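Local coordinates for uncharacterized protein Atu1656/AGR_C_3050 (PDB 2OJH), which is of unknown function but belongs to the TolB family and folds as a six-bladed beta-propeller, at residues S23-N28 / R32-V37; F143-I148 / D154-D159; G218-H223 / V240-R245. All blocks are in the same frame, centred on the assembly; numbering follows the deposited sequence.

Contact 1 of 3, residues S23-N28 / R32-V37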
# COMPACT_ATOMS: atom_id res chain seq x y z
N SER A 23 1.88 -6.13 15.85
CA SER A 23 2.83 -7.21 15.57
C SER A 23 3.20 -7.11 14.10
O SER A 23 2.38 -7.38 13.22
CB SER A 23 2.19 -8.57 15.87
OG SER A 23 3.14 -9.63 15.74
N ILE A 24 4.42 -6.67 13.85
CA ILE A 24 4.96 -6.57 12.50
C ILE A 24 5.45 -7.98 12.12
O ILE A 24 6.30 -8.57 12.80
CB ILE A 24 6.09 -5.49 12.39
CG1 ILE A 24 5.58 -4.07 12.72
CG2 ILE A 24 6.61 -5.43 10.96
CD1 ILE A 24 5.23 -3.79 14.13
N GLU A 25 4.88 -8.52 11.05
CA GLU A 25 5.06 -9.93 10.70
C GLU A 25 5.37 -10.13 9.22
O GLU A 25 5.09 -9.27 8.40
CB GLU A 25 3.81 -10.70 11.10
CG GLU A 25 3.57 -10.71 12.62
CD GLU A 25 2.32 -11.46 13.06
OE1 GLU A 25 1.67 -12.10 12.23
OE2 GLU A 25 2.00 -11.39 14.27
N ILE A 26 5.93 -11.29 8.87
CA ILE A 26 6.21 -11.63 7.47
C ILE A 26 5.65 -13.00 7.20
O ILE A 26 5.71 -13.87 8.07
CB ILE A 26 7.73 -11.66 7.27
CG1 ILE A 26 8.28 -10.22 7.25
CG2 ILE A 26 8.09 -12.46 6.01
CD1 ILE A 26 9.82 -10.19 7.47
N PHE A 27 5.03 -13.18 6.04
CA PHE A 27 4.49 -14.48 5.66
C PHE A 27 5.16 -14.85 4.35
O PHE A 27 5.25 -14.03 3.41
CB PHE A 27 2.99 -14.39 5.46
CG PHE A 27 2.32 -15.71 5.16
CD1 PHE A 27 2.00 -16.58 6.19
CD2 PHE A 27 1.98 -16.06 3.85
CE1 PHE A 27 1.37 -17.82 5.93
CE2 PHE A 27 1.35 -17.25 3.57
CZ PHE A 27 1.03 -18.15 4.62
N ASN A 28 5.64 -16.09 4.30
CA ASN A 28 6.28 -16.61 3.11
C ASN A 28 5.23 -17.43 2.37
O ASN A 28 4.73 -18.42 2.89
CB ASN A 28 7.52 -17.45 3.48
CG ASN A 28 8.24 -18.01 2.26
OD1 ASN A 28 7.62 -18.62 1.39
ND2 ASN A 28 9.57 -17.82 2.19
N ARG A 32 4.71 -21.20 3.26
CA ARG A 32 3.52 -20.93 4.06
C ARG A 32 3.87 -20.82 5.56
O ARG A 32 3.10 -21.22 6.43
CB ARG A 32 2.40 -21.94 3.77
CG ARG A 32 1.92 -21.93 2.28
CD ARG A 32 1.15 -20.66 1.97
NE ARG A 32 0.87 -20.44 0.55
CZ ARG A 32 -0.31 -20.63 -0.02
NH1 ARG A 32 -1.34 -21.06 0.70
NH2 ARG A 32 -0.46 -20.39 -1.32
N LYS A 33 5.04 -20.24 5.85
CA LYS A 33 5.50 -19.99 7.21
C LYS A 33 5.45 -18.49 7.49
O LYS A 33 5.80 -17.68 6.62
CB LYS A 33 6.96 -20.40 7.39
CG LYS A 33 7.34 -21.82 7.00
CD LYS A 33 7.20 -22.78 8.13
CE LYS A 33 5.94 -23.62 7.93
NZ LYS A 33 6.34 -25.03 8.12
N MSE A 34 5.09 -18.14 8.73
CA MSE A 34 5.14 -16.75 9.20
C MSE A 34 6.24 -16.51 10.22
O MSE A 34 6.75 -17.46 10.85
CB MSE A 34 3.77 -16.28 9.76
CG MSE A 34 3.24 -17.09 10.95
SE MSE A 34 2.26 -15.87 12.15
CE MSE A 34 3.79 -14.71 12.59
N ARG A 35 6.63 -15.25 10.40
CA ARG A 35 7.57 -14.88 11.45
C ARG A 35 7.18 -13.52 12.04
O ARG A 35 6.63 -12.68 11.32
CB ARG A 35 9.01 -14.87 10.93
CG ARG A 35 9.71 -13.51 10.84
CD ARG A 35 11.21 -13.71 10.72
NE ARG A 35 12.00 -12.59 11.26
CZ ARG A 35 12.74 -11.77 10.52
NH1 ARG A 35 13.43 -10.79 11.11
NH2 ARG A 35 12.79 -11.91 9.21
N VAL A 36 7.48 -13.31 13.32
CA VAL A 36 7.24 -12.04 14.00
C VAL A 36 8.56 -11.25 13.99
O VAL A 36 9.58 -11.71 14.54
CB VAL A 36 6.77 -12.28 15.44
CG1 VAL A 36 6.63 -10.96 16.21
CG2 VAL A 36 5.46 -13.09 15.46
N VAL A 37 8.54 -10.09 13.35
CA VAL A 37 9.70 -9.21 13.32
C VAL A 37 9.78 -8.37 14.60
O VAL A 37 10.85 -8.23 15.18
CB VAL A 37 9.63 -8.26 12.11
CG1 VAL A 37 10.88 -7.39 12.05
CG2 VAL A 37 9.53 -9.08 10.85
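E25 OE1, held in a salt bridge by R290 and more weakly by Y288 OH, has the selenomethionine methyl of M34 against it, M34 CE lying 3.4 Å from E25 OE1. The other carboxylate oxygen, E25 OE2, accepts S23 OG at 2.6 Å through its anti lone pair. M34 reaches the acid by folding: CG sits between the backbone N and the carbonyl carbon (chi1 60°), and two further bends carry CE to the E25 carboxylate. On the same face F27 turns its ring edge to M34, with F27 CD1 4.0 Å from M34 CB. The far end of the phenyl ring meets the aliphatic part of R32, where F27 CZ lies 3.7 Å from R32 CD, while the guanidinium goes on to a salt bridge with E262. These residues form an antiparallel hairpin on the outer side of a propeller blade; strand 285-291 from the C-terminal end of the chain pairs with strand 22-28, the "velcro" closure that joins the two ends of a propeller ring. The backbone ladder is firm through its middle, where I26 and R35 exchange two bonds, I26 N giving to R35 O at 2.9 Å. Flanking them are V37 N to I24 O and N28 N to K33 O, the latter nearly straight at 167°. Towards the turn the ladder weakens: N28 O receives two weak, bent bonds from R32 N and K33 N, and N28 OD1 takes the turn amides of R30 and T31. Across the opposite face I26 CD1 packs on V37 CG2 at 3.6 Å, with L69 against both side chains.

Contact 2 of 3, residues F143-I148 / D154-D159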
# COMPACT_ATOMS: atom_id res chain seq x y z
N PHE A 143 4.59 7.13 -10.72
CA PHE A 143 3.90 6.50 -9.59
C PHE A 143 2.40 6.64 -9.74
O PHE A 143 1.89 7.46 -10.51
CB PHE A 143 4.39 7.03 -8.24
CG PHE A 143 4.17 8.52 -8.03
CD1 PHE A 143 2.94 9.01 -7.60
CD2 PHE A 143 5.21 9.43 -8.26
CE1 PHE A 143 2.73 10.38 -7.41
CE2 PHE A 143 5.00 10.81 -8.06
CZ PHE A 143 3.76 11.27 -7.64
N THR A 144 1.67 5.82 -9.00
CA THR A 144 0.23 5.83 -9.10
C THR A 144 -0.37 6.16 -7.73
O THR A 144 0.28 5.91 -6.69
CB THR A 144 -0.28 4.49 -9.67
OG1 THR A 144 -1.69 4.56 -9.91
CG2 THR A 144 0.03 3.33 -8.72
N TYR A 145 -1.60 6.67 -7.71
CA TYR A 145 -2.19 7.15 -6.46
C TYR A 145 -3.69 7.31 -6.52
O TYR A 145 -4.30 7.29 -7.62
CB TYR A 145 -1.56 8.49 -6.03
CG TYR A 145 -1.60 9.65 -7.03
CD1 TYR A 145 -0.72 9.70 -8.12
CD2 TYR A 145 -2.47 10.72 -6.84
CE1 TYR A 145 -0.76 10.75 -9.02
CE2 TYR A 145 -2.50 11.79 -7.72
CZ TYR A 145 -1.63 11.80 -8.82
OH TYR A 145 -1.62 12.87 -9.70
N CYS A 146 -4.30 7.46 -5.35
CA CYS A 146 -5.74 7.73 -5.29
C CYS A 146 -5.81 9.24 -5.15
O CYS A 146 -5.09 9.82 -4.31
CB CYS A 146 -6.40 7.06 -4.09
SG CYS A 146 -8.17 7.49 -3.93
N GLY A 147 -6.58 9.89 -6.03
CA GLY A 147 -6.84 11.31 -5.93
C GLY A 147 -8.31 11.53 -5.70
O GLY A 147 -9.15 10.93 -6.40
N ILE A 148 -8.65 12.36 -4.71
CA ILE A 148 -10.07 12.70 -4.52
C ILE A 148 -10.27 14.11 -5.04
O ILE A 148 -9.52 15.03 -4.67
CB ILE A 148 -10.54 12.57 -3.04
CG1 ILE A 148 -10.19 11.20 -2.49
CG2 ILE A 148 -12.07 12.76 -2.93
CD1 ILE A 148 -10.21 11.16 -0.96
N ASP A 154 -10.49 8.70 -7.74
CA ASP A 154 -9.96 8.07 -8.94
C ASP A 154 -8.52 7.65 -8.85
O ASP A 154 -7.76 8.13 -7.98
CB ASP A 154 -10.09 9.01 -10.16
CG ASP A 154 -11.49 9.01 -10.75
OD1 ASP A 154 -12.08 7.92 -10.96
OD2 ASP A 154 -11.99 10.13 -10.99
N ILE A 155 -8.15 6.79 -9.80
CA ILE A 155 -6.77 6.36 -9.95
C ILE A 155 -6.08 7.32 -10.88
O ILE A 155 -6.60 7.64 -11.96
CB ILE A 155 -6.71 4.92 -10.54
CG1 ILE A 155 -7.61 3.95 -9.71
CG2 ILE A 155 -5.25 4.43 -10.68
CD1 ILE A 155 -7.31 3.89 -8.19
N TYR A 156 -4.92 7.80 -10.44
CA TYR A 156 -4.11 8.73 -11.23
C TYR A 156 -2.72 8.15 -11.33
O TYR A 156 -2.33 7.31 -10.50
CB TYR A 156 -4.00 10.11 -10.54
CG TYR A 156 -5.27 10.89 -10.55
CD1 TYR A 156 -5.54 11.79 -11.58
CD2 TYR A 156 -6.25 10.69 -9.57
CE1 TYR A 156 -6.76 12.48 -11.63
CE2 TYR A 156 -7.47 11.36 -9.62
CZ TYR A 156 -7.71 12.26 -10.65
OH TYR A 156 -8.89 12.95 -10.69
N SER A 157 -1.94 8.62 -12.30
CA SER A 157 -0.53 8.37 -12.29
C SER A 157 0.20 9.67 -12.60
O SER A 157 -0.38 10.60 -13.16
CB SER A 157 -0.16 7.28 -13.30
OG SER A 157 -0.45 7.70 -14.61
N MSE A 158 1.45 9.77 -12.19
CA MSE A 158 2.23 10.96 -12.48
C MSE A 158 3.58 10.53 -12.98
O MSE A 158 4.15 9.58 -12.47
CB MSE A 158 2.35 11.86 -11.25
CG MSE A 158 3.39 12.99 -11.39
SE MSE A 158 3.15 14.33 -10.02
CE MSE A 158 1.32 14.87 -10.36
N ASP A 159 4.07 11.26 -13.98
CA ASP A 159 5.44 11.16 -14.43
C ASP A 159 6.28 12.07 -13.52
O ASP A 159 6.06 13.27 -13.45
CB ASP A 159 5.50 11.57 -15.91
CG ASP A 159 6.92 11.57 -16.46
OD1 ASP A 159 7.65 12.56 -16.21
OD2 ASP A 159 7.29 10.58 -17.13
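The ring of Y145 lies flat over the base of the Y156 side chain, Y156 CB standing 3.6 Å from the centroid of the Y145 ring in a CH-pi contact. The tyrosine planes differ by 23°, but the rings are displaced almost clear of each other. Y145 gets there through a chi1 of 56°, which tucks CG over its own main chain and tips the ring across to the neighbouring strand. F143 uses the same first torsion and sets one ring face over M158 CB, at 4.2 Å from the F143 centroid to M158 CB, while the selenium approaches obliquely as a Met-aromatic contact. M158 then bends so that M158 CE touches Y145 OH at 3.6 Å. The edge of the Y156 ring meets the backbone of G147, with Y156 CD2 3.6 Å from G147 N. On the other face, that of T144, C146, I155 and S157, T144 OG1 gives a hydrogen bond of 2.9 Å to Y156 O, which also accepts Y145 N from the opposite face of its carbonyl plane. This buried antiparallel hairpin forms the middle of a four-stranded propeller blade, between strands 131-136 and 165-167. Strand 175-180 of the next blade covers T144, C146 and I155, strand 111-116 of the preceding blade meets F143 and Y145, and E165 on the adjoining strand binds Y145 OH.

Contact 3 of 3, residues G218-H223 / V240-R245. With ACY (acetic acid), chain B; ACY (acetic acid), chain C.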
# COMPACT_ATOMS: atom_id res chain seq x y z
N GLY A 218 -15.65 -7.16 0.72
CA GLY A 218 -15.02 -5.92 0.25
C GLY A 218 -13.50 -6.13 0.24
O GLY A 218 -12.89 -6.39 1.27
N ASP A 219 -12.90 -5.97 -0.94
CA ASP A 219 -11.57 -6.46 -1.20
C ASP A 219 -10.77 -5.20 -1.32
O ASP A 219 -11.18 -4.28 -2.02
CB ASP A 219 -11.56 -7.28 -2.52
CG ASP A 219 -12.32 -8.61 -2.41
OD1 ASP A 219 -12.38 -9.16 -1.31
OD2 ASP A 219 -12.81 -9.12 -3.44
N TRP A 220 -9.63 -5.14 -0.62
CA TRP A 220 -8.93 -3.89 -0.43
C TRP A 220 -7.42 -4.12 -0.54
O TRP A 220 -6.93 -5.24 -0.35
CB TRP A 220 -9.26 -3.35 0.97
CG TRP A 220 -10.57 -2.56 1.08
CD1 TRP A 220 -11.84 -3.05 1.32
CD2 TRP A 220 -10.70 -1.15 0.95
NE1 TRP A 220 -12.75 -1.99 1.35
CE2 TRP A 220 -12.05 -0.82 1.10
CE3 TRP A 220 -9.77 -0.12 0.68
CZ2 TRP A 220 -12.51 0.50 1.00
CZ3 TRP A 220 -10.23 1.18 0.58
CH2 TRP A 220 -11.58 1.48 0.76
N PHE A 221 -6.67 -3.07 -0.82
CA PHE A 221 -5.23 -3.16 -0.77
C PHE A 221 -4.58 -4.23 -1.68
O PHE A 221 -3.73 -5.00 -1.20
CB PHE A 221 -4.74 -3.37 0.69
CG PHE A 221 -5.55 -2.66 1.73
CD1 PHE A 221 -5.65 -1.25 1.74
CD2 PHE A 221 -6.21 -3.40 2.72
CE1 PHE A 221 -6.45 -0.59 2.70
CE2 PHE A 221 -7.00 -2.75 3.70
CZ PHE A 221 -7.13 -1.35 3.70
N PRO A 222 -4.91 -4.27 -2.99
CA PRO A 222 -4.18 -5.22 -3.86
C PRO A 222 -2.70 -4.88 -4.06
O PRO A 222 -2.34 -3.71 -4.37
CB PRO A 222 -4.98 -5.17 -5.18
CG PRO A 222 -5.60 -3.77 -5.19
CD PRO A 222 -5.96 -3.53 -3.74
N HIS A 223 -1.83 -5.87 -3.79
CA HIS A 223 -0.42 -5.77 -4.13
C HIS A 223 0.02 -6.96 -4.98
O HIS A 223 0.13 -8.07 -4.48
CB HIS A 223 0.42 -5.61 -2.84
CG HIS A 223 -0.06 -4.50 -1.96
ND1 HIS A 223 -0.02 -3.18 -2.35
CD2 HIS A 223 -0.63 -4.51 -0.73
CE1 HIS A 223 -0.50 -2.42 -1.38
NE2 HIS A 223 -0.86 -3.20 -0.38
N VAL A 240 -19.34 -4.33 5.87
CA VAL A 240 -18.42 -3.31 6.36
C VAL A 240 -18.40 -2.17 5.35
O VAL A 240 -18.46 -2.41 4.14
CB VAL A 240 -16.96 -3.90 6.52
CG1 VAL A 240 -15.97 -2.82 6.80
CG2 VAL A 240 -16.91 -4.94 7.63
N PHE A 241 -18.28 -0.93 5.84
CA PHE A 241 -18.22 0.24 4.98
C PHE A 241 -16.83 0.82 5.02
O PHE A 241 -16.26 1.01 6.09
CB PHE A 241 -19.27 1.32 5.37
CG PHE A 241 -19.28 2.51 4.44
CD1 PHE A 241 -19.98 2.46 3.24
CD2 PHE A 241 -18.52 3.66 4.72
CE1 PHE A 241 -19.95 3.55 2.34
CE2 PHE A 241 -18.49 4.74 3.84
CZ PHE A 241 -19.21 4.68 2.64
N ASP A 242 -16.29 1.11 3.85
CA ASP A 242 -14.96 1.67 3.75
C ASP A 242 -13.90 0.67 4.29
O ASP A 242 -14.08 -0.54 4.16
CB ASP A 242 -14.91 2.98 4.51
CG ASP A 242 -14.21 4.06 3.77
OD1 ASP A 242 -13.53 3.76 2.76
OD2 ASP A 242 -14.34 5.23 4.17
N HIS A 243 -12.82 1.16 4.88
CA HIS A 243 -11.72 0.29 5.36
C HIS A 243 -11.25 0.61 6.80
O HIS A 243 -10.17 1.18 7.01
CB HIS A 243 -10.54 0.36 4.39
CG HIS A 243 -10.05 1.75 4.12
ND1 HIS A 243 -8.77 2.16 4.43
CD2 HIS A 243 -10.64 2.82 3.54
CE1 HIS A 243 -8.59 3.41 4.05
NE2 HIS A 243 -9.72 3.83 3.51
N PRO A 244 -12.06 0.26 7.78
CA PRO A 244 -11.80 0.57 9.18
C PRO A 244 -10.63 -0.22 9.81
O PRO A 244 -10.11 -1.20 9.22
CB PRO A 244 -13.10 0.13 9.86
CG PRO A 244 -14.10 0.05 8.77
CD PRO A 244 -13.33 -0.47 7.63
N ARG A 245 -10.25 0.21 11.01
CA ARG A 245 -9.33 -0.52 11.88
C ARG A 245 -10.02 -1.67 12.56
O ARG A 245 -11.25 -1.71 12.62
CB ARG A 245 -8.86 0.40 13.00
CG ARG A 245 -8.06 1.57 12.55
CD ARG A 245 -7.23 2.06 13.70
NE ARG A 245 -6.32 3.07 13.22
CZ ARG A 245 -5.28 2.82 12.42
NH1 ARG A 245 -4.99 1.57 12.04
NH2 ARG A 245 -4.52 3.83 12.02
C ACY B . -17.12 1.04 0.38
O ACY B . -16.35 2.03 0.30
OXT ACY B . -17.33 0.39 1.42
CH3 ACY B . -17.85 0.59 -0.86
C ACY C . -8.60 6.80 1.05
O ACY C . -7.60 6.92 1.81
OXT ACY C . -9.48 5.94 1.17
CH3 ACY C . -8.76 7.75 -0.09
O HOH W 1 -15.34 -2.14 2.38
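H243 lays its CB almost exactly over the six-membered ring of W220, 3.6 Å from the centroid and 4° off the ring normal. Here a loop between the second and third strands of a propeller blade folds back over the first strand, 217-224. The imidazole continues the overlap as an offset stack on the indole, its plane turned by 29°, and H243 CD2 comes to 3.2 Å from W220 CH2. A first torsion of 54° at H243 directs the imidazole across the indole. F221 completes an aromatic cluster: F221 CZ packs 3.9 Å from H243 CB, and W220 CB covers one face of the phenyl ring. Q271 takes H243 ND1, and Y236 meets W220 edge-to-face. Away from this stack the contact is loose and mediated. No direct hydrogen bond joins the segments; W220 NE1 lies 3.4 Å from D242 O at too poor an angle for one, and a water that accepts from W220 NE1 at 2.8 Å bridges to D242 O. The exposed D242 offers its carboxylate to the indole only through OD1, near W220 CH2. Two acetic acid molecules, probably from the crystallisation liquor, lie at separate points. One accepts H243 NE2 in a longer bond, beside the stacked imidazole, and the other is held by the loop backbone, D242 N reaching its OXT at 2.7 Å.

Contacts 1 and 2 each join two neighbouring antiparallel strands of one blade, on opposite sides of the chain's centre and with centres about 30 Å apart. Contact 1 is partly exposed along its outer strand, and a carboxylate and an arginine reach past its apolar packing to charged partners; contact 2 is buried inside a blade flanked by its neighbours and relies on CH-pi and Met-aromatic packing and a regular backbone ladder. Contact 3 differs from both: a loop, not a strand, covers strand 217-224, and ring packing plus a bridging water replace the backbone ladder. It has the smallest buried surface of the three and lies about 8 Å from contact 2 at the nearest atoms, without touching it.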